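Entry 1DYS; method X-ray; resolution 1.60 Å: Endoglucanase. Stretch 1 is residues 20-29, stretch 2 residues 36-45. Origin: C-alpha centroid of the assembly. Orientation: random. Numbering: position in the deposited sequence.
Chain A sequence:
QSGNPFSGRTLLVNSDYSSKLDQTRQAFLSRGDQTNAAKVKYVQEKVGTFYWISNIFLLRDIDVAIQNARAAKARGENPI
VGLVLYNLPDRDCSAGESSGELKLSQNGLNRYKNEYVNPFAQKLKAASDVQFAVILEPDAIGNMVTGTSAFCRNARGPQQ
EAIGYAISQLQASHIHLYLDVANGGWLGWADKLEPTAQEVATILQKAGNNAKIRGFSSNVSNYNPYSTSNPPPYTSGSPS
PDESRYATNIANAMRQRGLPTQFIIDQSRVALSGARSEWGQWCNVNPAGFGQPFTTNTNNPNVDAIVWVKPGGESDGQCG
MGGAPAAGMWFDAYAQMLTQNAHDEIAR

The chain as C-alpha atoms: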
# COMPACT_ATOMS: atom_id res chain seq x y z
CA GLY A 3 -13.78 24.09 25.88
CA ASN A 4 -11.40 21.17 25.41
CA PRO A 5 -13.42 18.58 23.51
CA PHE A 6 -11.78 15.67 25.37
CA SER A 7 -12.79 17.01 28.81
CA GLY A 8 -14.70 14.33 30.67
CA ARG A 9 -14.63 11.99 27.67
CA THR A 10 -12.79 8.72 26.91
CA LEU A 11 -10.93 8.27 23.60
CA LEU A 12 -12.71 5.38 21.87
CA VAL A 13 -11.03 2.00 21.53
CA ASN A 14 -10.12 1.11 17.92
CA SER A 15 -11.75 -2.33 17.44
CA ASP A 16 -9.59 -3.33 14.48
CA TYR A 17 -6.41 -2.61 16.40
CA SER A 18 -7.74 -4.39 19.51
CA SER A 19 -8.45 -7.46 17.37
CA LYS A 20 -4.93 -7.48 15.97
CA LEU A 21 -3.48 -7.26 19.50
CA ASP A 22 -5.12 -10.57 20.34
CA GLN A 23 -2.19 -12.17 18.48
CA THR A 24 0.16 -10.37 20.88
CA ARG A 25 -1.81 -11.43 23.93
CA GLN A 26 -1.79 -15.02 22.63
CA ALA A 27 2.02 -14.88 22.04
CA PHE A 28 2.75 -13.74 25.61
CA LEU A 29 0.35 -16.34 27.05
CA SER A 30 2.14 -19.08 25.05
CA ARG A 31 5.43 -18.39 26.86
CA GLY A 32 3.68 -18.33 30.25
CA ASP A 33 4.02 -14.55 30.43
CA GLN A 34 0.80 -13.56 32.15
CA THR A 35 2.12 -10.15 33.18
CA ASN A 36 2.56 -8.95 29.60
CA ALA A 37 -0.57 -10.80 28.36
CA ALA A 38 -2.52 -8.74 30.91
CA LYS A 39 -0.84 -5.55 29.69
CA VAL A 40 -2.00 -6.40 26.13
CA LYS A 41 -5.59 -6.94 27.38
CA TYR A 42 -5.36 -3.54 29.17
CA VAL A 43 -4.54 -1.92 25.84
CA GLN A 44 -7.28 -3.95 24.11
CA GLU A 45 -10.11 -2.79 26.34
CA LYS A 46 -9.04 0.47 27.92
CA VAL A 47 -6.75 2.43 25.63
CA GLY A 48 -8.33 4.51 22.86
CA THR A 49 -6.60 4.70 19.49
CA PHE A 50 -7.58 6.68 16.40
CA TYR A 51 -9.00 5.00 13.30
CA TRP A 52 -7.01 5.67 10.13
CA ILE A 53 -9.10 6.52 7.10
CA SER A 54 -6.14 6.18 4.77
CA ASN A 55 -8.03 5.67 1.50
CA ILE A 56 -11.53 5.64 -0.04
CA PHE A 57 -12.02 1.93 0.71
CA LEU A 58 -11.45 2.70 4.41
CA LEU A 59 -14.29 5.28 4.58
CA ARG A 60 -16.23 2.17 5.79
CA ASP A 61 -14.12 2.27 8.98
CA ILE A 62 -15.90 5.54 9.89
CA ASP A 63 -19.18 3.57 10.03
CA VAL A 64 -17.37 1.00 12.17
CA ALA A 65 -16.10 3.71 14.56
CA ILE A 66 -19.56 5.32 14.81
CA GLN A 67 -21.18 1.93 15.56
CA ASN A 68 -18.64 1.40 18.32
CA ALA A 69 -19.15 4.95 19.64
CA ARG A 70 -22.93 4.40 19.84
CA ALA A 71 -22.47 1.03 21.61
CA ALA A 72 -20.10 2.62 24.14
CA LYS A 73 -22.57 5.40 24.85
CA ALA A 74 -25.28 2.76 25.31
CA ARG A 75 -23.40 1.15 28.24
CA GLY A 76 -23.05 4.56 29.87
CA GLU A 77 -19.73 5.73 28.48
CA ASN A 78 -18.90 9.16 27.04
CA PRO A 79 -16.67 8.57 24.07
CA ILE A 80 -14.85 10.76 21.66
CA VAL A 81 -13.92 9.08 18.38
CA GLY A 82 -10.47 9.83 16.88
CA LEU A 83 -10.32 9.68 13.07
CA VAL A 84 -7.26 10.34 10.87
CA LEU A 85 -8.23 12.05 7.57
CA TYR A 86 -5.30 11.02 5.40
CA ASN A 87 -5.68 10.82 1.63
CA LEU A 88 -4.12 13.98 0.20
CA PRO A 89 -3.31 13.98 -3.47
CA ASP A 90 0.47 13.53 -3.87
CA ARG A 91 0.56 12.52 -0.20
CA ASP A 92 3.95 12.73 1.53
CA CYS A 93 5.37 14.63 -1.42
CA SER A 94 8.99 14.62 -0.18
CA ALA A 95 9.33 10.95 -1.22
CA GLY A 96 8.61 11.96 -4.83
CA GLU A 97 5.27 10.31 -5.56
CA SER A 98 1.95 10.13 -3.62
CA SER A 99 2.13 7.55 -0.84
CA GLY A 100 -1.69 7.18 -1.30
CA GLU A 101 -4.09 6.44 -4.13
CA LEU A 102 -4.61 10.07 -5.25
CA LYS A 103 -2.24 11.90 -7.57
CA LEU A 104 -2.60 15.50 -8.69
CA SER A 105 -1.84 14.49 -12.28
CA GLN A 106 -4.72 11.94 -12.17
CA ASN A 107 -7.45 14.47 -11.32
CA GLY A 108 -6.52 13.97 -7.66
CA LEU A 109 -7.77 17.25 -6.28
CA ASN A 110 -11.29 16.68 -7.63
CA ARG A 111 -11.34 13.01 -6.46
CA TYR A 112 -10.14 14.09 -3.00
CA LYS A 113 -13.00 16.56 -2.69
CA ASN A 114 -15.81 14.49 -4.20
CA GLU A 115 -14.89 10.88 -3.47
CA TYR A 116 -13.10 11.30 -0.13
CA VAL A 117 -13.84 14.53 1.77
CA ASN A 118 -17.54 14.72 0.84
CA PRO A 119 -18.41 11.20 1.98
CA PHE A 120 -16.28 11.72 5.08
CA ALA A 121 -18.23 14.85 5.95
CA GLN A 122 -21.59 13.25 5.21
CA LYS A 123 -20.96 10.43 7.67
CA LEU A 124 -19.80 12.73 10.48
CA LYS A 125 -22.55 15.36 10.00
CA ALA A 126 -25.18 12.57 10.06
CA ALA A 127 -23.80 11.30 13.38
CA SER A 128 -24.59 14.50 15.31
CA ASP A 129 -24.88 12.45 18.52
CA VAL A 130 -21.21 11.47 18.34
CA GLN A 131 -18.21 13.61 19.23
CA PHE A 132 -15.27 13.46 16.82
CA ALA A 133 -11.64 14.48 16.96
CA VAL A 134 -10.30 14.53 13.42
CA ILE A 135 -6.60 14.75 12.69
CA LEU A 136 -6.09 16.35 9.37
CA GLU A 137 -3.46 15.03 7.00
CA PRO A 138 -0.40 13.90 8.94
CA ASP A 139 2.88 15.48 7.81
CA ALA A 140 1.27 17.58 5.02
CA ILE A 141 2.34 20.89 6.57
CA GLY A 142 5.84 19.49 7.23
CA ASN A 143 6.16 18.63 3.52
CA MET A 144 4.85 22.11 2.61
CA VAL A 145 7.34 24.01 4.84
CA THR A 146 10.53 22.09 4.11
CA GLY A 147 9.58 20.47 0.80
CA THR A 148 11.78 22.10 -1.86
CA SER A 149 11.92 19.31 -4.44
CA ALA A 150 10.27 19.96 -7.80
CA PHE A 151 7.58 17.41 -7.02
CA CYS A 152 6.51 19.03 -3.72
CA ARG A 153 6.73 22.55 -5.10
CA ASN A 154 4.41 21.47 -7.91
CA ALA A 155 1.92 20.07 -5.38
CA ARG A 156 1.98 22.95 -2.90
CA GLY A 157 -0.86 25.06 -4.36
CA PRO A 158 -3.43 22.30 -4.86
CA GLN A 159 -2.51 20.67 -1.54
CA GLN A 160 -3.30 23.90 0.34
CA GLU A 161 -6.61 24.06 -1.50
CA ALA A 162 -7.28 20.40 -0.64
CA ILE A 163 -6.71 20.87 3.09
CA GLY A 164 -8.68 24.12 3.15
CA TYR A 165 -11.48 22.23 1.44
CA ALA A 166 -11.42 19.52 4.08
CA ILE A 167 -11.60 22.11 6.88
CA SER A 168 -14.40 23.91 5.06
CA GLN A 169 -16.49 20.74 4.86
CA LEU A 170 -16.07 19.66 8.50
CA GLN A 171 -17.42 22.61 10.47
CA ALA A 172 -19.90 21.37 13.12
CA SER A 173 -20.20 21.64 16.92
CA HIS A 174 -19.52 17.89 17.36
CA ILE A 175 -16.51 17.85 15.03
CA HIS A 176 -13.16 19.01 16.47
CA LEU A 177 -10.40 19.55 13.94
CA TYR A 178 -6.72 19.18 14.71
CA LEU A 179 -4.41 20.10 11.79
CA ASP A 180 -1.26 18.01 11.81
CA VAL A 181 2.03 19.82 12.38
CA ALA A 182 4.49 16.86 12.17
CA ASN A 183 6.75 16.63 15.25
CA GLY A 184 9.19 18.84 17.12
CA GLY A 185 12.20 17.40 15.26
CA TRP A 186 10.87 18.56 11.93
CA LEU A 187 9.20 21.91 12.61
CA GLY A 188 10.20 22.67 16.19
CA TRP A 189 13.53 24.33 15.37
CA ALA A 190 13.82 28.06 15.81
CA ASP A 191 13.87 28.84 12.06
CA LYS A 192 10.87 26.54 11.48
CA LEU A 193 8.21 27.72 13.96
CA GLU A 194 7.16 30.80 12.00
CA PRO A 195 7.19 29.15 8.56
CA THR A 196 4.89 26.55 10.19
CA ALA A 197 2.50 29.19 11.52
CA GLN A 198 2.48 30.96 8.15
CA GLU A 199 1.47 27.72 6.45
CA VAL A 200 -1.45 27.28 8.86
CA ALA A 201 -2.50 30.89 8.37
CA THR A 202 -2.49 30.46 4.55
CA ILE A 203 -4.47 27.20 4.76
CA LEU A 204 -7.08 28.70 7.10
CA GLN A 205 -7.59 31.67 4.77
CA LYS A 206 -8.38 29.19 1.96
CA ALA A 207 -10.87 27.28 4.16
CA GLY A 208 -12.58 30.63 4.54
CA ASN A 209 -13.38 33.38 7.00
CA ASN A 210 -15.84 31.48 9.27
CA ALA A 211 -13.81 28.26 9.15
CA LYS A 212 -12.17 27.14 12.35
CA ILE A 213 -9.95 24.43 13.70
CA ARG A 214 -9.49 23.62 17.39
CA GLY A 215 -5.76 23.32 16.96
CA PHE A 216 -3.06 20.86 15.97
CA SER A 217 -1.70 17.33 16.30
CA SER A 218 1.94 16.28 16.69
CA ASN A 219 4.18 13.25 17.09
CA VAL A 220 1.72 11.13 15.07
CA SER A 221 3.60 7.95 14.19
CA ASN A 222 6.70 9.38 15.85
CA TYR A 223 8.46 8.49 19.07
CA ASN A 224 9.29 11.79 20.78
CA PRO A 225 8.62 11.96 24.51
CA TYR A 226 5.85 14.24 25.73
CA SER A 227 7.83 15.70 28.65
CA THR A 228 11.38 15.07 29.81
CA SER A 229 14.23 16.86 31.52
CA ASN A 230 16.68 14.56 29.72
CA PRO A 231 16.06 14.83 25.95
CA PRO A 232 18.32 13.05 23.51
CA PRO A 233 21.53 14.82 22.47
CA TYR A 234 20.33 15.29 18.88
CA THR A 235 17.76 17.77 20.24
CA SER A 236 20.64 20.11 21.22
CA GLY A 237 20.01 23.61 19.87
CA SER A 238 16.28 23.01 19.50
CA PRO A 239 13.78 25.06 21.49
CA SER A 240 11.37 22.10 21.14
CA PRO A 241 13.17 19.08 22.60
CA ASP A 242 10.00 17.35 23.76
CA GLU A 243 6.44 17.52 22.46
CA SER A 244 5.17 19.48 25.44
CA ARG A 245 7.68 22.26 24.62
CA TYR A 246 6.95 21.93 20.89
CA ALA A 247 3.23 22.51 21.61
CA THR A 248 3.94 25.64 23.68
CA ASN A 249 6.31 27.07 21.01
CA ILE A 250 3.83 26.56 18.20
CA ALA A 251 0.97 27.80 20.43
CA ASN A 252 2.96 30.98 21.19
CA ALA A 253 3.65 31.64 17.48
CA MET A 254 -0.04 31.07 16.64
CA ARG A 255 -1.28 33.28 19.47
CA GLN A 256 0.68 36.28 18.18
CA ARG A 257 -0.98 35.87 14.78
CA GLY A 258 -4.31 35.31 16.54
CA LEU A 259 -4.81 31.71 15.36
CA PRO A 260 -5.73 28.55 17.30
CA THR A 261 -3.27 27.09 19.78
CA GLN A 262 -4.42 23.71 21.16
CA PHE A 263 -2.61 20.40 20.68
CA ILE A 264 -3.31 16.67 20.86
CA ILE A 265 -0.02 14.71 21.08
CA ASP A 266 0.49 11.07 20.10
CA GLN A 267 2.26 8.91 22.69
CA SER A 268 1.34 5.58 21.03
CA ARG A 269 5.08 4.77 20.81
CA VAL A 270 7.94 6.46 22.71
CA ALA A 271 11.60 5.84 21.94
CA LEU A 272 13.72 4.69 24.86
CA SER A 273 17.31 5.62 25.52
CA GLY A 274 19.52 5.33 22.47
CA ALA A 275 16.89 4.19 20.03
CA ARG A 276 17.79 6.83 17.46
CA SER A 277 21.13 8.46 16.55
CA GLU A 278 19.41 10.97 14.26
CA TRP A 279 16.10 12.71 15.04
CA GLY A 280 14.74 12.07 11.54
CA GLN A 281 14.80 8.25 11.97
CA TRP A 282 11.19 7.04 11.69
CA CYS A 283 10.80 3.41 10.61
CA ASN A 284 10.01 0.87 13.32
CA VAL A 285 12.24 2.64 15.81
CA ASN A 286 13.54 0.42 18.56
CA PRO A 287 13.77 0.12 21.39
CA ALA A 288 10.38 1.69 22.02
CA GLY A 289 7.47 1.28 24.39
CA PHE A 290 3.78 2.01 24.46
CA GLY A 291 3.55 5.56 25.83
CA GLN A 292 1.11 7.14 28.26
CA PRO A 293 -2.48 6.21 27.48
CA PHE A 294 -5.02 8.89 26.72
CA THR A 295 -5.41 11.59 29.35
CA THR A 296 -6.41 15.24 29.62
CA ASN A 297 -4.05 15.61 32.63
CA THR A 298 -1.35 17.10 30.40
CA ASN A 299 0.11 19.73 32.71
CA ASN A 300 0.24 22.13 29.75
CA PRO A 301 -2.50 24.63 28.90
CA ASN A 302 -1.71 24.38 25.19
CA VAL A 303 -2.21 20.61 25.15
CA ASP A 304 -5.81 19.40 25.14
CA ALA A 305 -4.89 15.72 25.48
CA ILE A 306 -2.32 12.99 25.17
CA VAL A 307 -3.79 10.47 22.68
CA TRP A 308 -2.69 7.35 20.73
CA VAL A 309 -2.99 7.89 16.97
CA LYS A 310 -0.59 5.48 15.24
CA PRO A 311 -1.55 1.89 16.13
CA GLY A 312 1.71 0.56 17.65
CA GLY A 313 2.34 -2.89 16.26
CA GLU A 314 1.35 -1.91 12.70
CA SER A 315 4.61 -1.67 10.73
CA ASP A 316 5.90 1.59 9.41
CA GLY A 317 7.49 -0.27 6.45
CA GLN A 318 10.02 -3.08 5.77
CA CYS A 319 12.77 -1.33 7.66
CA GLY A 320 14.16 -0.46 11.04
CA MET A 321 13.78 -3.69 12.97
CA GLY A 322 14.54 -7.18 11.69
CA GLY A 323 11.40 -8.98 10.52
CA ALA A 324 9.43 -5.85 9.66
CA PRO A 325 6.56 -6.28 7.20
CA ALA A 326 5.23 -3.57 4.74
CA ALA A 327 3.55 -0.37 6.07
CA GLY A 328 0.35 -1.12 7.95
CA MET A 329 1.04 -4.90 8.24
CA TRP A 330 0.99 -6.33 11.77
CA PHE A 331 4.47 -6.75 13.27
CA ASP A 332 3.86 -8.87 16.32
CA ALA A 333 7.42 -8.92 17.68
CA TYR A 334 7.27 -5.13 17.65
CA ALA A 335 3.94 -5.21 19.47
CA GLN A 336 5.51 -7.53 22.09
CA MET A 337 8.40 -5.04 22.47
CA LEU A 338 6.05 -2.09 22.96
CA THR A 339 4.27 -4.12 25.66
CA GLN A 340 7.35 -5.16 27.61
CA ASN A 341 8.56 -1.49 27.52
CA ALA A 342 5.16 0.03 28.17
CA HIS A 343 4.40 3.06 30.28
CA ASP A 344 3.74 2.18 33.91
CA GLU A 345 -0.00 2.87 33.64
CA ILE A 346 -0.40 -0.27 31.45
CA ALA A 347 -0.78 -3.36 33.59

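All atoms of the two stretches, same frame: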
# COMPACT_ATOMS: atom_id res chain seq x y z
N LYS A 20 -6.27 -7.11 16.37
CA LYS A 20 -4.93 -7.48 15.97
C LYS A 20 -4.04 -7.77 17.17
O LYS A 20 -3.21 -8.69 17.15
CB LYS A 20 -4.31 -6.37 15.12
CG LYS A 20 -5.12 -6.12 13.84
CD LYS A 20 -4.34 -5.09 13.05
CE LYS A 20 -5.13 -4.29 12.07
NZ LYS A 20 -4.25 -3.43 11.24
N LEU A 21 -4.23 -7.07 18.27
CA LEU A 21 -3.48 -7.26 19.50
C LEU A 21 -3.75 -8.62 20.15
O LEU A 21 -2.95 -9.03 20.99
CB LEU A 21 -3.83 -6.17 20.53
CG LEU A 21 -3.08 -4.89 20.22
CD1 LEU A 21 -3.65 -3.70 21.02
CD2 LEU A 21 -1.58 -5.00 20.50
N ASP A 22 -4.89 -9.22 19.80
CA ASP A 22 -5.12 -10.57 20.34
C ASP A 22 -3.96 -11.49 20.01
O ASP A 22 -3.53 -12.31 20.85
CB ASP A 22 -6.44 -11.17 19.86
CG ASP A 22 -7.12 -11.91 21.00
OD1 ASP A 22 -7.36 -11.25 22.03
OD2 ASP A 22 -7.38 -13.13 20.85
N GLN A 23 -3.36 -11.36 18.82
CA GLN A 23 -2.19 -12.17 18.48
C GLN A 23 -1.09 -11.95 19.50
O GLN A 23 -0.42 -12.89 19.94
CB GLN A 23 -1.67 -11.80 17.08
CG GLN A 23 -0.42 -12.59 16.70
CD GLN A 23 -0.05 -12.43 15.24
OE1 GLN A 23 0.93 -13.05 14.79
NE2 GLN A 23 -0.77 -11.64 14.48
N THR A 24 -0.90 -10.68 19.92
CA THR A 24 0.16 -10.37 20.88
C THR A 24 -0.13 -10.99 22.23
O THR A 24 0.74 -11.54 22.89
CB THR A 24 0.35 -8.83 21.03
OG1 THR A 24 0.28 -8.26 19.70
CG2 THR A 24 1.69 -8.49 21.63
N ARG A 25 -1.36 -10.83 22.69
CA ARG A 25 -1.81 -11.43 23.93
C ARG A 25 -1.65 -12.94 23.84
O ARG A 25 -1.07 -13.45 24.81
CB ARG A 25 -3.30 -11.15 24.18
CG ARG A 25 -3.61 -11.17 25.68
CD ARG A 25 -5.16 -10.99 25.79
NE ARG A 25 -5.64 -12.26 25.23
CZ ARG A 25 -5.65 -13.33 26.04
NH1 ARG A 25 -5.34 -13.32 27.32
NH2 ARG A 25 -6.00 -14.44 25.43
N GLN A 26 -2.07 -13.57 22.75
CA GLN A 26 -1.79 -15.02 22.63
C GLN A 26 -0.31 -15.35 22.69
O GLN A 26 0.09 -16.34 23.34
CB GLN A 26 -2.35 -15.50 21.27
CG GLN A 26 -3.89 -15.48 21.25
CD GLN A 26 -4.44 -15.61 19.85
OE1 GLN A 26 -5.59 -15.32 19.53
NE2 GLN A 26 -3.63 -16.06 18.89
N ALA A 27 0.58 -14.60 22.05
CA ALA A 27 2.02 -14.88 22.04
C ALA A 27 2.61 -14.85 23.44
O ALA A 27 3.33 -15.76 23.87
CB ALA A 27 2.76 -13.92 21.11
N PHE A 28 2.27 -13.83 24.24
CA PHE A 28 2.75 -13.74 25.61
C PHE A 28 2.20 -14.92 26.42
O PHE A 28 2.99 -15.59 27.08
CB PHE A 28 2.32 -12.43 26.26
CG PHE A 28 3.21 -11.27 25.92
CD1 PHE A 28 4.59 -11.31 26.09
CD2 PHE A 28 2.62 -10.13 25.36
CE1 PHE A 28 5.38 -10.23 25.74
CE2 PHE A 28 3.42 -9.04 25.04
CZ PHE A 28 4.77 -9.08 25.23
N LEU A 29 0.90 -15.21 26.31
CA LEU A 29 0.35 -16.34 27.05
C LEU A 29 1.12 -17.63 26.75
O LEU A 29 1.51 -18.36 27.68
CB LEU A 29 -1.10 -16.56 26.69
CG LEU A 29 -2.25 -15.99 27.48
CD1 LEU A 29 -3.55 -16.62 27.04
CD2 LEU A 29 -2.03 -16.07 28.97
N ASN A 36 2.71 -9.72 30.87
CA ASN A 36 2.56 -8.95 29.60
C ASN A 36 1.29 -9.30 28.87
O ASN A 36 0.77 -8.42 28.14
CB ASN A 36 3.82 -9.11 28.76
CG ASN A 36 4.98 -8.29 29.22
OD1 ASN A 36 4.94 -7.07 29.37
ND2 ASN A 36 6.17 -8.91 29.42
N ALA A 37 0.70 -10.49 29.01
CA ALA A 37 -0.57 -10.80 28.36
C ALA A 37 -1.65 -9.86 28.92
O ALA A 37 -2.49 -9.35 28.19
CB ALA A 37 -0.97 -12.25 28.63
N ALA A 38 -1.58 -9.61 30.22
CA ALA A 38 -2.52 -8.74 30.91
C ALA A 38 -2.35 -7.29 30.45
O ALA A 38 -3.34 -6.57 30.34
CB ALA A 38 -2.27 -8.84 32.42
N LYS A 39 -1.09 -6.91 30.22
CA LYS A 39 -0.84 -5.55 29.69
C LYS A 39 -1.46 -5.44 28.29
O LYS A 39 -2.02 -4.35 28.01
CB LYS A 39 0.68 -5.39 29.66
CG LYS A 39 1.24 -4.98 31.00
CD LYS A 39 2.71 -5.23 31.21
CE LYS A 39 3.61 -4.18 30.60
NZ LYS A 39 5.05 -4.58 30.75
N VAL A 40 -1.34 -6.45 27.44
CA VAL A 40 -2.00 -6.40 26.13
C VAL A 40 -3.51 -6.24 26.30
O VAL A 40 -4.16 -5.41 25.66
CB VAL A 40 -1.64 -7.61 25.24
CG1 VAL A 40 -2.40 -7.49 23.91
CG2 VAL A 40 -0.14 -7.68 24.97
N LYS A 41 -4.13 -7.06 27.18
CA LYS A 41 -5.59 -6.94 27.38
C LYS A 41 -5.99 -5.56 27.89
O LYS A 41 -7.05 -5.04 27.54
CB LYS A 41 -6.10 -8.05 28.31
CG LYS A 41 -7.60 -8.30 28.16
CD LYS A 41 -7.92 -9.76 28.45
CE LYS A 41 -8.99 -9.89 29.52
NZ LYS A 41 -10.36 -9.58 29.04
N TYR A 42 -5.15 -4.89 28.66
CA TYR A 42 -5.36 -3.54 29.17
C TYR A 42 -5.46 -2.62 27.94
O TYR A 42 -6.46 -1.94 27.80
CB TYR A 42 -4.28 -3.02 30.10
CG TYR A 42 -4.42 -1.61 30.63
CD1 TYR A 42 -4.10 -0.50 29.88
CD2 TYR A 42 -4.89 -1.39 31.93
CE1 TYR A 42 -4.23 0.79 30.36
CE2 TYR A 42 -5.01 -0.10 32.43
CZ TYR A 42 -4.69 0.98 31.65
OH TYR A 42 -4.82 2.26 32.16
N VAL A 43 -4.45 -2.74 27.07
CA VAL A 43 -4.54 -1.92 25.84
C VAL A 43 -5.78 -2.27 25.05
O VAL A 43 -6.43 -1.38 24.45
CB VAL A 43 -3.26 -2.08 24.99
CG1 VAL A 43 -3.32 -1.29 23.68
CG2 VAL A 43 -2.06 -1.66 25.83
N GLN A 44 -6.14 -3.56 24.91
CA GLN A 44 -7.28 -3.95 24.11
C GLN A 44 -8.63 -3.37 24.52
O GLN A 44 -9.47 -3.07 23.67
CB GLN A 44 -7.46 -5.50 24.11
CG GLN A 44 -6.42 -6.21 23.26
CD GLN A 44 -6.63 -7.71 23.32
OE1 GLN A 44 -6.47 -8.30 24.38
NE2 GLN A 44 -6.99 -8.35 22.20
N GLU A 45 -8.82 -3.23 25.82
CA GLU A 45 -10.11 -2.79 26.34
C GLU A 45 -10.13 -1.37 26.84
O GLU A 45 -11.23 -0.79 26.88
CB GLU A 45 -10.47 -3.69 27.52
CG GLU A 45 -10.39 -5.17 27.22
CD GLU A 45 -11.31 -5.99 28.09
OE1 GLU A 45 -11.51 -5.62 29.27
OE2 GLU A 45 -11.82 -7.03 27.62

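Two helices lie side by side and run nearly antiparallel, their directions 165° apart and their axes 8.2 Å apart at closest approach. They do not sit equally close along their length. The Leu 21 and Gln 44 CA atoms are 6.8 Å apart, whereas the Arg 25 and Ala 37 CA atoms come within 4.6 Å. That close point pairs with a minimal side chain: Ala 37 offers only a methyl, and the CG of Arg 25 reaches its backbone, 3.3 Å from Ala 37 O.

The center works as reciprocal knobs in holes. Val 40 points toward the first helix and sits among Leu 21, Thr 24, Arg 25 and Phe 28. With chi1 at t, its two methyls diverge: Val 40 CG1 packs 3.9 Å from Leu 21 CB, while Val 40 CG2 lies 3.9 Å from Thr 24 CG2 and 3.7 Å from Phe 28 CD2, at the edge of the ring. The two methyls thus reach different neighbors, CG1 Leu 21 and CG2 Thr 24 and Phe 28. Val 43, also t, meets the m,t rotamer of Leu 21, whose CD1 is 3.6 Å from Val 43 CG1.

Phe 28 points toward the second helix with chi1 at m, and its ring offers a face to Asn 36. The CB of Asn 36 stands 3.4 Å from the Phe 28 ring centroid, only 5° off the normal, a CH-pi contact made by the aliphatic root of a polar residue. The amide beyond is not wasted: Lys 39 NZ donates to Asn 36 OD1 at 2.8 Å, and ND2 is satisfied elsewhere in the structure.

Arg 25 is the answering knob, set among Ala 37, Val 40, Lys 41 and Gln 44. Its CA-to-CB bond leaves sideways, and the t,t start lays the methylenes across the second helix, with Arg 25 CD 4.0 Å from Lys 41 CB; chi3 then turns to p. Aliphatic carbon does the packing, while Gln 44 OE1 lies at the edge of the guanidinium, near its plane, closest to Arg 25 CD at 3.3 Å. A long salt bridge, 3.8 Å from Arg 25 NE to Asp 22 OD1, ties it back to its own helix.

Gln 44 supplies the polar link. Its m,t conformation extends the chain past Leu 21, with Gln 44 CG 3.8 Å from Leu 21 CB, and Gln 44 NE2 donates to Asp 22 OD1 at 2.9 Å and a nearly straight 174°. Asp 22 points away at CB, yet its off-rotamer chi1 of -140° accompanies a carboxylate that comes nearer. Carbon, much of it from polar residues, fills most of the seam, and a single hydrogen bond, Gln 44 to Asp 22, crosses it.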